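Local coordinates for PfVFT1 (Plasmodium falciparum, PDB 5JKQ), which is of unknown function but has the bi-lobed Venus flytrap architecture of solute-binding proteins and probably binds a small ligand between its lobes, at residues I17-A22 and A57-K62; V42-I47 and I175-K180; I80-N85 and D148-S153; G89-Y94 and G101-V106. The protein carries 3 engineered substitutions. One frame throughout, in Å; residues are numbered along the deposited sequence.

Interaction 1 of 4, residues I17-A22 and A57-K62; sequences IDIYHA and ADINVK. Engineered in segment 57-62: A57 (natural residue Ser).
Helix 14-29 is overlaid at I19 and A22 by segment 57-62, part of the long loop that precedes helix 68-75, in a small helix-on-loop packing centred on I59. No hydrogen bond crosses between the two segments, and the touching groups are aliphatic. The backbones come nearest at I19 and I59, whose CA atoms are 6.4 Å apart. I59 directs its CB at the helix and divides its two branches between neighbours one helical turn apart. Its CG2, anti to the backbone N, meets I19 at CB (4.0 Å), and the two side chains cross obliquely. The other branch, CG1, lies 4.1 Å from the CB of A22. I19 in turn extends its CG1 anti to its own backbone N (chi1 -163°), and from there CD1 touches V61 CG1 at 4.0 Å, this pair crossing at about a right angle. D18 adds little more than its CB, since its carboxylate turns to a salt bridge with K14 on the same helix. The loop is shaped by an Asx turn: K62 N donates to N60 OD1 over 2.9 Å, standing well above the plane of the amide carbonyl. R15 of helix 14-29 uses NH1 to bind the carbonyls of N60 and K62, and H117 holds that of I59. I19 and V61 both rest on H117 and I118, so the loop lies against both helices 14-29 and 102-118, while Y20 carries the first helix onto A278 of strand 265-281.

Interaction 2 of 4, residues V42-I47 and I175-K180; sequences VDYSVI and IKHSNK
S45 and K176 form the antiparallel hydrogen-bonded pair that joins the short strand 45-46 to strand 175-184. S45 N donates to K176 O (2.9 Å, 165°) and K176 N returns the bond to S45 O (2.9 Å, 172°). V46 and I175 follow as a non-hydrogen-bonded pair. Each of the two carbonyls also receives a CA-H...O contact: K176 O from Y44 CA at 3.3 Å and S45 O from I175 CA at 3.4 Å.

Apolar packing gathers on Y44. Its CB rests against I175 CG2 at 3.6 Å, and its CD1 meets the CB of H177 at 3.7 Å. The Y44 and H177 side chains lie side by side and point the same way, with K176 O at the edge of the tyrosine ring. A separate van der Waals contact lies on the face that carries S45 and K176, where the S45 hydroxyl OG is 3.8 Å from K176 CB.

Polar ends find partners beyond the pair: Y44 OH bonds W103 NE1, and H177 ND1 bonds H276 NE2. D43, the centre of an inverse gamma turn, places OD2 4.3 Å from K180 NZ, too far for a salt bridge; K180 also has a weak, long ion pair with D269. The join thus rests on the two backbone bonds and the packing of Y44 on I175 and H177, while the D43 and K180 charges probably add only a mild attraction.

Interaction 3 of 4, residues I80-N85 and D148-S153; sequences IGALKN and DNYFLS
L83 and A82 meet the rings of F151 and Y150 at the apolar centre of this buried contact. L83 CG lies 4.0 Å from F151 CE1, and the CB of A82 is 4.1 Å from Y150 CE2. The two aromatics also pack on each other, with Y150 CE1 over the centre of one face of the F151 ring. Strand 77-83 is the middle strand of a three-stranded parallel sheet, and segment 148-153 leaves the end of its neighbour, strand 146-147. D148 N donates to G81 O over 2.8 Å, extending that pairing by one more bond, though the angle at the hydrogen is only 137°. I80 CG2 lies against the same D148 N. Farther out, L83 N donates to Y150 OH at 2.9 Å, near the plane of the tyrosine ring. A water 2.7 Å from Y150 OH probably links this hydroxyl to L83 O as well. In an Asx turn, D148 OD1 accepts from Y150 N at 3.1 Å through its anti lone pair, while OD2 is hydrogen-bonded to the hydroxyls of Y129 and Y94.

Interaction 4 of 4, residues G89-Y94 and G101-V106; sequences GIIGNY and GFWPDV
I91 and W103 lie side by side and point the same way where segment 89-94 closes over the first turn of helix 102-118. G101 is the N-cap residue, and two carbonyls of the facing loop serve amides of that turn: F102 N donates to I90 O (2.9 Å), and W103 N donates to I91 O (3.2 Å, 171°). The loop therefore satisfies N-H groups that have no partner within the helix. Beside these bonds, I91 CG2, anti to its backbone N, packs 3.6 Å from the indole CD1 of W103. F102 adds its CE2 over the centre of a face of the same indole, and V106 CG2 covers a face of the F102 ring near its rim.

Y94 approaches from another direction. It meets P104 tip to tip, with CZ 3.8 Å from the proline CG, and its OH stands 3.4 Å from W103 CB. The polar ends of Y94 and W103 have their partners outside this contact, in D148 and Y44. Between the two groups of side chains the backbones draw close: G92 CA and G101 CA lie 4.0 Å apart, an approach possible because neither residue carries a CB; the direction a CB of G101 would take is occupied by G92 CA and I90 O. I91 O, besides its bond to W103 N, lies just 3.1 Å from W103 CD1.

W103 and Y150 tie three of the contacts into one aromatic cluster. Interactions 2 and 4 join through Y44 OH and W103 NE1, 3.1 Å apart and probably hydrogen-bonded, and through Y44 CD2 against F102 CE2 at 3.4 Å. Interactions 3 and 4, with centres 11 Å apart, share a probable hydrogen bond of 2.7 Å between D148 OD2 and Y94 OH, and Y150 CB packs on W103 CD2. Interaction 1 is more remote: it reaches interaction 3 by Y20 OH to N149 OD1 (2.8 Å) but stays about 7 Å, nearest atoms, from interactions 2 and 4. Strand 175-184 probably helps connect the lobes, and the cluster beside it may lie near the interlobe cleft.

Interaction 1 of 4, residues I17-A22 and A57-K62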
loop_
_atom_site.group_PDB
_atom_site.type_symbol
_atom_site.label_atom_id
_atom_site.label_comp_id
_atom_site.label_asym_id
_atom_site.label_seq_id
_atom_site.Cartn_x
_atom_site.Cartn_y
_atom_site.Cartn_z
ATOM N N ILE A 17 -14.317 5.428 7.110
ATOM C CA ILE A 17 -12.868 5.474 7.274
ATOM C C ILE A 17 -12.478 5.215 8.727
ATOM O O ILE A 17 -11.488 4.537 8.999
ATOM C CB ILE A 17 -12.298 6.839 6.816
ATOM C CG1 ILE A 17 -12.465 6.993 5.306
ATOM C CG2 ILE A 17 -10.813 6.976 7.165
ATOM C CD1 ILE A 17 -12.411 8.421 4.829
ATOM N N ASP A 18 -13.260 5.754 9.656
ATOM C CA ASP A 18 -12.943 5.639 11.075
ATOM C C ASP A 18 -13.121 4.213 11.590
ATOM O O ASP A 18 -12.251 3.690 12.286
ATOM C CB ASP A 18 -13.807 6.599 11.895
ATOM C CG ASP A 18 -13.523 8.055 11.577
ATOM O OD1 ASP A 18 -12.389 8.365 11.150
ATOM O OD2 ASP A 18 -14.431 8.892 11.757
ATOM N N ILE A 19 -14.245 3.585 11.259
ATOM C CA ILE A 19 -14.484 2.218 11.699
ATOM C C ILE A 19 -13.494 1.284 11.008
ATOM O O ILE A 19 -13.090 0.265 11.564
ATOM C CB ILE A 19 -15.938 1.773 11.422
ATOM C CG1 ILE A 19 -16.277 0.536 12.256
ATOM C CG2 ILE A 19 -16.173 1.526 9.926
ATOM C CD1 ILE A 19 -17.764 0.329 12.457
ATOM N N TYR A 20 -13.094 1.658 9.797
ATOM C CA TYR A 20 -12.062 0.940 9.063
ATOM C C TYR A 20 -10.732 1.012 9.810
ATOM O O TYR A 20 -10.075 -0.007 10.020
ATOM C CB TYR A 20 -11.941 1.514 7.650
ATOM C CG TYR A 20 -10.641 1.233 6.931
ATOM C CD1 TYR A 20 -10.464 0.067 6.197
ATOM C CD2 TYR A 20 -9.604 2.155 6.956
ATOM C CE1 TYR A 20 -9.279 -0.180 5.528
ATOM C CE2 TYR A 20 -8.420 1.918 6.293
ATOM C CZ TYR A 20 -8.260 0.753 5.580
ATOM O OH TYR A 20 -7.075 0.531 4.922
ATOM N N HIS A 21 -10.350 2.215 10.230
ATOM C CA HIS A 21 -9.118 2.404 10.993
ATOM C C HIS A 21 -9.203 1.724 12.352
ATOM O O HIS A 21 -8.210 1.202 12.863
ATOM C CB HIS A 21 -8.823 3.891 11.185
ATOM C CG HIS A 21 -8.322 4.572 9.952
ATOM N ND1 HIS A 21 -8.386 5.937 9.778
ATOM C CD2 HIS A 21 -7.736 4.078 8.835
ATOM C CE1 HIS A 21 -7.869 6.254 8.605
ATOM N NE2 HIS A 21 -7.470 5.144 8.012
ATOM N N ALA A 22 -10.395 1.742 12.937
ATOM C CA ALA A 22 -10.611 1.134 14.241
ATOM C C ALA A 22 -10.457 -0.381 14.166
ATOM O O ALA A 22 -9.952 -1.011 15.096
ATOM C CB ALA A 22 -11.977 1.502 14.770
ATOM N N ALA A 57 -14.724 -0.122 19.688
ATOM C CA ALA A 57 -15.804 -0.193 20.664
ATOM C C ALA A 57 -16.601 1.111 20.746
ATOM O O ALA A 57 -17.808 1.090 20.988
ATOM C CB ALA A 57 -15.244 -0.548 22.030
ATOM N N ASP A 58 -15.929 2.239 20.536
ATOM C CA ASP A 58 -16.563 3.548 20.669
ATOM C C ASP A 58 -17.392 3.943 19.449
ATOM O O ASP A 58 -18.365 4.687 19.575
ATOM C CB ASP A 58 -15.507 4.626 20.918
ATOM C CG ASP A 58 -14.717 4.389 22.186
ATOM O OD1 ASP A 58 -15.213 3.662 23.071
ATOM O OD2 ASP A 58 -13.601 4.937 22.297
ATOM N N ILE A 59 -17.009 3.452 18.274
ATOM C CA ILE A 59 -17.591 3.926 17.022
ATOM C C ILE A 59 -19.088 3.644 16.937
ATOM O O ILE A 59 -19.551 2.539 17.223
ATOM C CB ILE A 59 -16.892 3.293 15.792
ATOM C CG1 ILE A 59 -15.380 3.534 15.839
ATOM C CG2 ILE A 59 -17.461 3.853 14.486
ATOM C CD1 ILE A 59 -14.971 4.995 15.896
ATOM N N ASN A 60 -19.830 4.669 16.532
ATOM C CA ASN A 60 -21.266 4.569 16.309
ATOM C C ASN A 60 -21.571 3.635 15.146
ATOM O O ASN A 60 -21.085 3.844 14.035
ATOM C CB ASN A 60 -21.846 5.961 16.045
ATOM C CG ASN A 60 -23.327 5.934 15.730
ATOM O OD1 ASN A 60 -24.053 5.039 16.162
ATOM N ND2 ASN A 60 -23.785 6.924 14.974
ATOM N N VAL A 61 -22.366 2.604 15.411
ATOM C CA VAL A 61 -22.732 1.627 14.389
ATOM C C VAL A 61 -24.220 1.716 14.073
ATOM O O VAL A 61 -24.825 0.763 13.583
ATOM C CB VAL A 61 -22.384 0.191 14.826
ATOM C CG1 VAL A 61 -20.889 0.043 14.985
ATOM C CG2 VAL A 61 -23.095 -0.176 16.126
ATOM N N LYS A 62 -24.798 2.877 14.359
ATOM C CA LYS A 62 -26.207 3.126 14.107
ATOM C C LYS A 62 -26.392 3.576 12.656
ATOM O O LYS A 62 -25.503 4.204 12.081
ATOM C CB LYS A 62 -26.725 4.176 15.094
ATOM C CG LYS A 62 -28.229 4.348 15.137
ATOM C CD LYS A 62 -28.647 4.992 16.454
ATOM C CE LYS A 62 -30.007 5.665 16.359
ATOM N NZ LYS A 62 -31.051 4.764 15.797
#

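Interaction 2 of 4, residues V42-I47 and I175-K180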
loop_
_atom_site.group_PDB
_atom_site.type_symbol
_atom_site.label_atom_id
_atom_site.label_comp_id
_atom_site.label_asym_id
_atom_site.label_seq_id
_atom_site.Cartn_x
_atom_site.Cartn_y
_atom_site.Cartn_z
ATOM N N VAL A 42 4.609 -13.173 3.829
ATOM C CA VAL A 42 4.826 -11.966 3.038
ATOM C C VAL A 42 5.608 -10.944 3.859
ATOM O O VAL A 42 5.519 -10.916 5.088
ATOM C CB VAL A 42 3.494 -11.351 2.551
ATOM C CG1 VAL A 42 2.856 -12.242 1.493
ATOM C CG2 VAL A 42 2.535 -11.121 3.712
ATOM N N ASP A 43 6.383 -10.115 3.167
ATOM C CA ASP A 43 7.318 -9.206 3.817
ATOM C C ASP A 43 6.715 -7.813 3.998
ATOM O O ASP A 43 7.198 -6.837 3.423
ATOM C CB ASP A 43 8.612 -9.130 3.000
ATOM C CG ASP A 43 9.761 -8.508 3.774
ATOM O OD1 ASP A 43 9.649 -8.357 5.009
ATOM O OD2 ASP A 43 10.788 -8.184 3.142
ATOM N N TYR A 44 5.662 -7.733 4.807
ATOM C CA TYR A 44 5.009 -6.464 5.107
ATOM C C TYR A 44 5.097 -6.140 6.591
ATOM O O TYR A 44 5.135 -7.040 7.431
ATOM C CB TYR A 44 3.538 -6.494 4.684
ATOM C CG TYR A 44 3.308 -6.627 3.196
ATOM C CD1 TYR A 44 3.706 -5.628 2.318
ATOM C CD2 TYR A 44 2.668 -7.741 2.674
ATOM C CE1 TYR A 44 3.487 -5.744 0.960
ATOM C CE2 TYR A 44 2.443 -7.866 1.320
ATOM C CZ TYR A 44 2.854 -6.864 0.465
ATOM O OH TYR A 44 2.633 -6.988 -0.887
ATOM N N SER A 45 5.119 -4.846 6.904
ATOM C CA SER A 45 5.046 -4.379 8.283
ATOM C C SER A 45 3.755 -3.593 8.490
ATOM O O SER A 45 3.283 -2.912 7.578
ATOM C CB SER A 45 6.263 -3.517 8.630
ATOM O OG SER A 45 6.251 -2.298 7.909
ATOM N N VAL A 46 3.185 -3.698 9.686
ATOM C CA VAL A 46 1.955 -2.986 10.016
ATOM C C VAL A 46 2.267 -1.586 10.519
ATOM O O VAL A 46 3.393 -1.306 10.931
ATOM C CB VAL A 46 1.125 -3.732 11.085
ATOM C CG1 VAL A 46 0.612 -5.047 10.526
ATOM C CG2 VAL A 46 1.941 -3.951 12.364
ATOM N N ILE A 47 1.264 -0.713 10.481
ATOM C CA ILE A 47 1.424 0.664 10.937
ATOM C C ILE A 47 2.010 0.671 12.350
ATOM O O ILE A 47 1.581 -0.085 13.223
ATOM C CB ILE A 47 0.081 1.442 10.894
ATOM C CG1 ILE A 47 0.262 2.860 11.442
ATOM C CG2 ILE A 47 -1.010 0.705 11.668
ATOM C CD1 ILE A 47 -0.551 3.909 10.700
ATOM N N ILE A 175 -0.289 -0.617 6.009
ATOM C CA ILE A 175 0.661 -1.679 5.706
ATOM C C ILE A 175 1.741 -1.152 4.769
ATOM O O ILE A 175 1.447 -0.482 3.778
ATOM C CB ILE A 175 -0.049 -2.894 5.072
ATOM C CG1 ILE A 175 -1.036 -3.499 6.072
ATOM C CG2 ILE A 175 0.958 -3.957 4.640
ATOM C CD1 ILE A 175 -1.997 -4.505 5.470
ATOM N N LYS A 176 2.991 -1.458 5.100
ATOM C CA LYS A 176 4.139 -1.004 4.323
ATOM C C LYS A 176 5.040 -2.167 3.928
ATOM O O LYS A 176 5.016 -3.226 4.557
ATOM C CB LYS A 176 4.959 0.014 5.123
ATOM C CG LYS A 176 4.146 1.111 5.787
ATOM C CD LYS A 176 5.057 2.073 6.530
ATOM C CE LYS A 176 4.276 3.008 7.439
ATOM N NZ LYS A 176 4.562 4.439 7.145
ATOM N N HIS A 177 5.826 -1.963 2.875
ATOM C CA HIS A 177 6.970 -2.822 2.598
ATOM C C HIS A 177 8.193 -1.928 2.429
ATOM O O HIS A 177 8.067 -0.753 2.085
ATOM C CB HIS A 177 6.732 -3.704 1.364
ATOM C CG HIS A 177 6.858 -2.988 0.055
ATOM N ND1 HIS A 177 5.764 -2.560 -0.666
ATOM C CD2 HIS A 177 7.945 -2.659 -0.683
ATOM C CE1 HIS A 177 6.171 -1.982 -1.782
ATOM N NE2 HIS A 177 7.491 -2.027 -1.816
ATOM N N SER A 178 9.370 -2.480 2.698
ATOM C CA SER A 178 10.599 -1.698 2.677
ATOM C C SER A 178 11.318 -1.810 1.335
ATOM O O SER A 178 11.003 -2.675 0.518
ATOM C CB SER A 178 11.527 -2.144 3.807
ATOM O OG SER A 178 12.585 -1.218 3.984
ATOM N N ASN A 179 12.280 -0.919 1.121
ATOM C CA ASN A 179 13.081 -0.910 -0.096
ATOM C C ASN A 179 14.542 -1.217 0.208
ATOM O O ASN A 179 15.210 -0.466 0.919
ATOM C CB ASN A 179 12.960 0.443 -0.800
ATOM C CG ASN A 179 11.551 0.727 -1.268
ATOM O OD1 ASN A 179 11.187 0.411 -2.398
ATOM N ND2 ASN A 179 10.745 1.318 -0.396
ATOM N N LYS A 180 15.030 -2.330 -0.327
ATOM C CA LYS A 180 16.408 -2.737 -0.104
ATOM C C LYS A 180 17.314 -2.149 -1.179
ATOM O O LYS A 180 16.869 -1.848 -2.287
ATOM C CB LYS A 180 16.518 -4.262 -0.078
ATOM C CG LYS A 180 15.556 -4.911 0.906
ATOM C CD LYS A 180 15.773 -6.408 0.996
ATOM C CE LYS A 180 14.728 -7.069 1.878
ATOM N NZ LYS A 180 14.717 -6.515 3.261
#

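Interaction 3 of 4, residues I80-N85 and D148-S153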
loop_
_atom_site.group_PDB
_atom_site.type_symbol
_atom_site.label_atom_id
_atom_site.label_comp_id
_atom_site.label_asym_id
_atom_site.label_seq_id
_atom_site.Cartn_x
_atom_site.Cartn_y
_atom_site.Cartn_z
ATOM N N ILE A 80 -15.937 -3.307 -2.981
ATOM C CA ILE A 80 -14.525 -2.942 -3.041
ATOM C C ILE A 80 -14.041 -2.985 -4.485
ATOM O O ILE A 80 -14.427 -3.864 -5.256
ATOM C CB ILE A 80 -13.651 -3.878 -2.161
ATOM C CG1 ILE A 80 -13.861 -3.573 -0.677
ATOM C CG2 ILE A 80 -12.163 -3.704 -2.461
ATOM C CD1 ILE A 80 -15.138 -4.104 -0.099
ATOM N N GLY A 81 -13.194 -2.023 -4.839
ATOM C CA GLY A 81 -12.637 -1.936 -6.175
ATOM C C GLY A 81 -11.180 -2.355 -6.216
ATOM O O GLY A 81 -10.398 -2.009 -5.330
ATOM N N ALA A 82 -10.821 -3.105 -7.252
ATOM C CA ALA A 82 -9.437 -3.511 -7.470
ATOM C C ALA A 82 -9.141 -3.565 -8.965
ATOM O O ALA A 82 -10.056 -3.668 -9.779
ATOM C CB ALA A 82 -9.172 -4.857 -6.823
ATOM N N LEU A 83 -7.863 -3.481 -9.322
ATOM C CA LEU A 83 -7.453 -3.570 -10.721
ATOM C C LEU A 83 -7.714 -4.974 -11.258
ATOM O O LEU A 83 -7.442 -5.962 -10.577
ATOM C CB LEU A 83 -5.972 -3.212 -10.873
ATOM C CG LEU A 83 -5.564 -1.795 -10.462
ATOM C CD1 LEU A 83 -4.051 -1.691 -10.362
ATOM C CD2 LEU A 83 -6.101 -0.763 -11.444
ATOM N N LYS A 84 -8.244 -5.062 -12.477
ATOM C CA LYS A 84 -8.568 -6.358 -13.076
ATOM C C LYS A 84 -7.339 -7.039 -13.670
ATOM O O LYS A 84 -6.338 -6.388 -13.970
ATOM C CB LYS A 84 -9.644 -6.205 -14.160
ATOM C CG LYS A 84 -9.320 -5.215 -15.269
ATOM C CD LYS A 84 -10.371 -5.270 -16.381
ATOM C CE LYS A 84 -11.756 -4.857 -15.892
ATOM N NZ LYS A 84 -12.790 -4.976 -16.961
ATOM N N ASN A 85 -7.432 -8.357 -13.823
ATOM C CA ASN A 85 -6.383 -9.161 -14.449
ATOM C C ASN A 85 -5.047 -9.086 -13.715
ATOM O O ASN A 85 -3.992 -9.304 -14.310
ATOM C CB ASN A 85 -6.192 -8.736 -15.909
ATOM C CG ASN A 85 -7.457 -8.894 -16.730
ATOM O OD1 ASN A 85 -8.146 -9.910 -16.639
ATOM N ND2 ASN A 85 -7.773 -7.883 -17.533
ATOM N N ASP A 148 -9.227 -1.487 -2.885
ATOM C CA ASP A 148 -8.500 -2.484 -2.113
ATOM C C ASP A 148 -7.408 -1.777 -1.309
ATOM O O ASP A 148 -7.084 -0.622 -1.582
ATOM C CB ASP A 148 -7.901 -3.548 -3.036
ATOM C CG ASP A 148 -7.464 -4.791 -2.289
ATOM O OD1 ASP A 148 -6.466 -4.718 -1.542
ATOM O OD2 ASP A 148 -8.112 -5.847 -2.459
ATOM N N ASN A 149 -6.843 -2.462 -0.320
ATOM C CA ASN A 149 -5.827 -1.854 0.536
ATOM C C ASN A 149 -4.431 -1.822 -0.086
ATOM O O ASN A 149 -3.556 -1.113 0.407
ATOM C CB ASN A 149 -5.745 -2.592 1.877
ATOM C CG ASN A 149 -7.057 -2.579 2.636
ATOM O OD1 ASN A 149 -7.492 -1.540 3.128
ATOM N ND2 ASN A 149 -7.686 -3.745 2.750
ATOM N N TYR A 150 -4.214 -2.581 -1.158
ATOM C CA TYR A 150 -2.860 -2.759 -1.681
ATOM C C TYR A 150 -2.348 -1.532 -2.424
ATOM O O TYR A 150 -1.145 -1.401 -2.647
ATOM C CB TYR A 150 -2.779 -3.995 -2.595
ATOM C CG TYR A 150 -3.584 -3.948 -3.882
ATOM C CD1 TYR A 150 -3.256 -3.070 -4.910
ATOM C CD2 TYR A 150 -4.642 -4.825 -4.088
ATOM C CE1 TYR A 150 -3.981 -3.042 -6.086
ATOM C CE2 TYR A 150 -5.369 -4.806 -5.262
ATOM C CZ TYR A 150 -5.035 -3.914 -6.257
ATOM O OH TYR A 150 -5.755 -3.892 -7.428
ATOM N N PHE A 151 -3.253 -0.636 -2.800
ATOM C CA PHE A 151 -2.881 0.540 -3.581
ATOM C C PHE A 151 -1.829 1.378 -2.869
ATOM O O PHE A 151 -1.867 1.536 -1.650
ATOM C CB PHE A 151 -4.114 1.392 -3.882
ATOM C CG PHE A 151 -4.997 0.807 -4.941
ATOM C CD1 PHE A 151 -4.752 1.061 -6.280
ATOM C CD2 PHE A 151 -6.061 -0.010 -4.602
ATOM C CE1 PHE A 151 -5.557 0.517 -7.257
ATOM C CE2 PHE A 151 -6.868 -0.556 -5.576
ATOM C CZ PHE A 151 -6.616 -0.293 -6.905
ATOM N N LEU A 152 -0.885 1.903 -3.643
ATOM C CA LEU A 152 0.198 2.707 -3.095
ATOM C C LEU A 152 -0.328 3.982 -2.448
ATOM O O LEU A 152 -1.329 4.549 -2.887
ATOM C CB LEU A 152 1.209 3.060 -4.189
ATOM C CG LEU A 152 1.865 1.885 -4.917
ATOM C CD1 LEU A 152 2.829 2.399 -5.972
ATOM C CD2 LEU A 152 2.583 0.960 -3.945
ATOM N N SER A 153 0.363 4.427 -1.405
ATOM C CA SER A 153 0.008 5.658 -0.712
ATOM C C SER A 153 0.370 6.885 -1.547
ATOM O O SER A 153 -0.047 8.000 -1.234
ATOM C CB SER A 153 0.711 5.719 0.646
ATOM O OG SER A 153 0.320 4.631 1.467
HETATM O O HOH W 1 -6.303 -6.303 -8.431
#

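Interaction 4 of 4, residues G89-Y94 and G101-V106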
loop_
_atom_site.group_PDB
_atom_site.type_symbol
_atom_site.label_atom_id
_atom_site.label_comp_id
_atom_site.label_asym_id
_atom_site.label_seq_id
_atom_site.Cartn_x
_atom_site.Cartn_y
_atom_site.Cartn_z
ATOM N N GLY A 89 0.292 -13.918 -7.228
ATOM C CA GLY A 89 0.497 -15.174 -6.535
ATOM C C GLY A 89 -0.080 -15.152 -5.135
ATOM O O GLY A 89 -1.248 -14.815 -4.940
ATOM N N ILE A 90 0.744 -15.513 -4.158
ATOM C CA ILE A 90 0.295 -15.591 -2.774
ATOM C C ILE A 90 0.006 -14.195 -2.226
ATOM O O ILE A 90 -0.811 -14.027 -1.321
ATOM C CB ILE A 90 1.343 -16.302 -1.884
ATOM C CG1 ILE A 90 0.719 -16.743 -0.554
ATOM C CG2 ILE A 90 2.576 -15.409 -1.654
ATOM C CD1 ILE A 90 -0.335 -17.837 -0.690
ATOM N N ILE A 91 0.680 -13.199 -2.788
ATOM C CA ILE A 91 0.488 -11.810 -2.391
ATOM C C ILE A 91 -0.943 -11.359 -2.673
ATOM O O ILE A 91 -1.482 -10.499 -1.976
ATOM C CB ILE A 91 1.501 -10.893 -3.119
ATOM C CG1 ILE A 91 2.860 -10.999 -2.430
ATOM C CG2 ILE A 91 1.046 -9.431 -3.128
ATOM C CD1 ILE A 91 4.002 -10.429 -3.232
ATOM N N GLY A 92 -1.557 -11.951 -3.693
ATOM C CA GLY A 92 -2.925 -11.625 -4.046
ATOM C C GLY A 92 -3.253 -11.958 -5.488
ATOM O O GLY A 92 -2.634 -11.430 -6.411
ATOM N N ASN A 93 -4.235 -12.835 -5.672
ATOM C CA ASN A 93 -4.675 -13.252 -6.998
ATOM C C ASN A 93 -6.107 -12.800 -7.272
ATOM O O ASN A 93 -7.050 -13.281 -6.641
ATOM C CB ASN A 93 -4.563 -14.771 -7.135
ATOM C CG ASN A 93 -4.791 -15.249 -8.555
ATOM O OD1 ASN A 93 -5.034 -14.451 -9.461
ATOM N ND2 ASN A 93 -4.697 -16.556 -8.760
ATOM N N TYR A 94 -6.256 -11.880 -8.223
ATOM C CA TYR A 94 -7.555 -11.304 -8.558
ATOM C C TYR A 94 -8.054 -11.765 -9.927
ATOM O O TYR A 94 -8.971 -11.167 -10.493
ATOM C CB TYR A 94 -7.479 -9.776 -8.523
ATOM C CG TYR A 94 -7.185 -9.212 -7.151
ATOM C CD1 TYR A 94 -5.896 -9.220 -6.635
ATOM C CD2 TYR A 94 -8.199 -8.670 -6.372
ATOM C CE1 TYR A 94 -5.624 -8.707 -5.384
ATOM C CE2 TYR A 94 -7.937 -8.154 -5.119
ATOM C CZ TYR A 94 -6.648 -8.175 -4.631
ATOM O OH TYR A 94 -6.383 -7.660 -3.384
ATOM N N GLY A 101 -5.404 -14.861 -1.612
ATOM C CA GLY A 101 -4.075 -14.368 -1.298
ATOM C C GLY A 101 -4.089 -13.404 -0.130
ATOM O O GLY A 101 -5.122 -13.200 0.510
ATOM N N PHE A 102 -2.935 -12.800 0.137
ATOM C CA PHE A 102 -2.759 -11.955 1.311
ATOM C C PHE A 102 -3.686 -10.743 1.320
ATOM O O PHE A 102 -4.478 -10.572 2.247
ATOM C CB PHE A 102 -1.310 -11.481 1.405
ATOM C CG PHE A 102 -1.077 -10.474 2.492
ATOM C CD1 PHE A 102 -1.041 -10.864 3.821
ATOM C CD2 PHE A 102 -0.895 -9.136 2.185
ATOM C CE1 PHE A 102 -0.827 -9.936 4.824
ATOM C CE2 PHE A 102 -0.681 -8.203 3.184
ATOM C CZ PHE A 102 -0.645 -8.602 4.504
ATOM N N TRP A 103 -3.585 -9.904 0.294
ATOM C CA TRP A 103 -4.318 -8.641 0.275
ATOM C C TRP A 103 -5.833 -8.838 0.346
ATOM O O TRP A 103 -6.510 -8.111 1.074
ATOM C CB TRP A 103 -3.939 -7.831 -0.966
ATOM C CG TRP A 103 -2.622 -7.148 -0.809
ATOM C CD1 TRP A 103 -1.480 -7.397 -1.509
ATOM C CD2 TRP A 103 -2.301 -6.113 0.130
ATOM N NE1 TRP A 103 -0.468 -6.577 -1.071
ATOM C CE2 TRP A 103 -0.947 -5.779 -0.066
ATOM C CE3 TRP A 103 -3.028 -5.434 1.113
ATOM C CZ2 TRP A 103 -0.303 -4.795 0.684
ATOM C CZ3 TRP A 103 -2.386 -4.457 1.857
ATOM C CH2 TRP A 103 -1.039 -4.148 1.638
ATOM N N PRO A 104 -6.374 -9.813 -0.403
ATOM C CA PRO A 104 -7.787 -10.146 -0.196
ATOM C C PRO A 104 -8.076 -10.587 1.238
ATOM O O PRO A 104 -9.078 -10.162 1.815
ATOM C CB PRO A 104 -8.025 -11.295 -1.180
ATOM C CG PRO A 104 -7.044 -11.065 -2.255
ATOM C CD PRO A 104 -5.822 -10.499 -1.584
ATOM N N ASP A 105 -7.207 -11.424 1.803
ATOM C CA ASP A 105 -7.387 -11.900 3.172
ATOM C C ASP A 105 -7.345 -10.753 4.176
ATOM O O ASP A 105 -8.034 -10.796 5.194
ATOM C CB ASP A 105 -6.315 -12.933 3.540
ATOM C CG ASP A 105 -6.668 -14.340 3.090
ATOM O OD1 ASP A 105 -7.844 -14.598 2.754
ATOM O OD2 ASP A 105 -5.760 -15.197 3.088
ATOM N N VAL A 106 -6.531 -9.739 3.895
ATOM C CA VAL A 106 -6.471 -8.548 4.740
ATOM C C VAL A 106 -7.823 -7.842 4.755
ATOM O O VAL A 106 -8.321 -7.459 5.815
ATOM C CB VAL A 106 -5.374 -7.560 4.258
ATOM C CG1 VAL A 106 -5.517 -6.185 4.927
ATOM C CG2 VAL A 106 -3.991 -8.136 4.520
#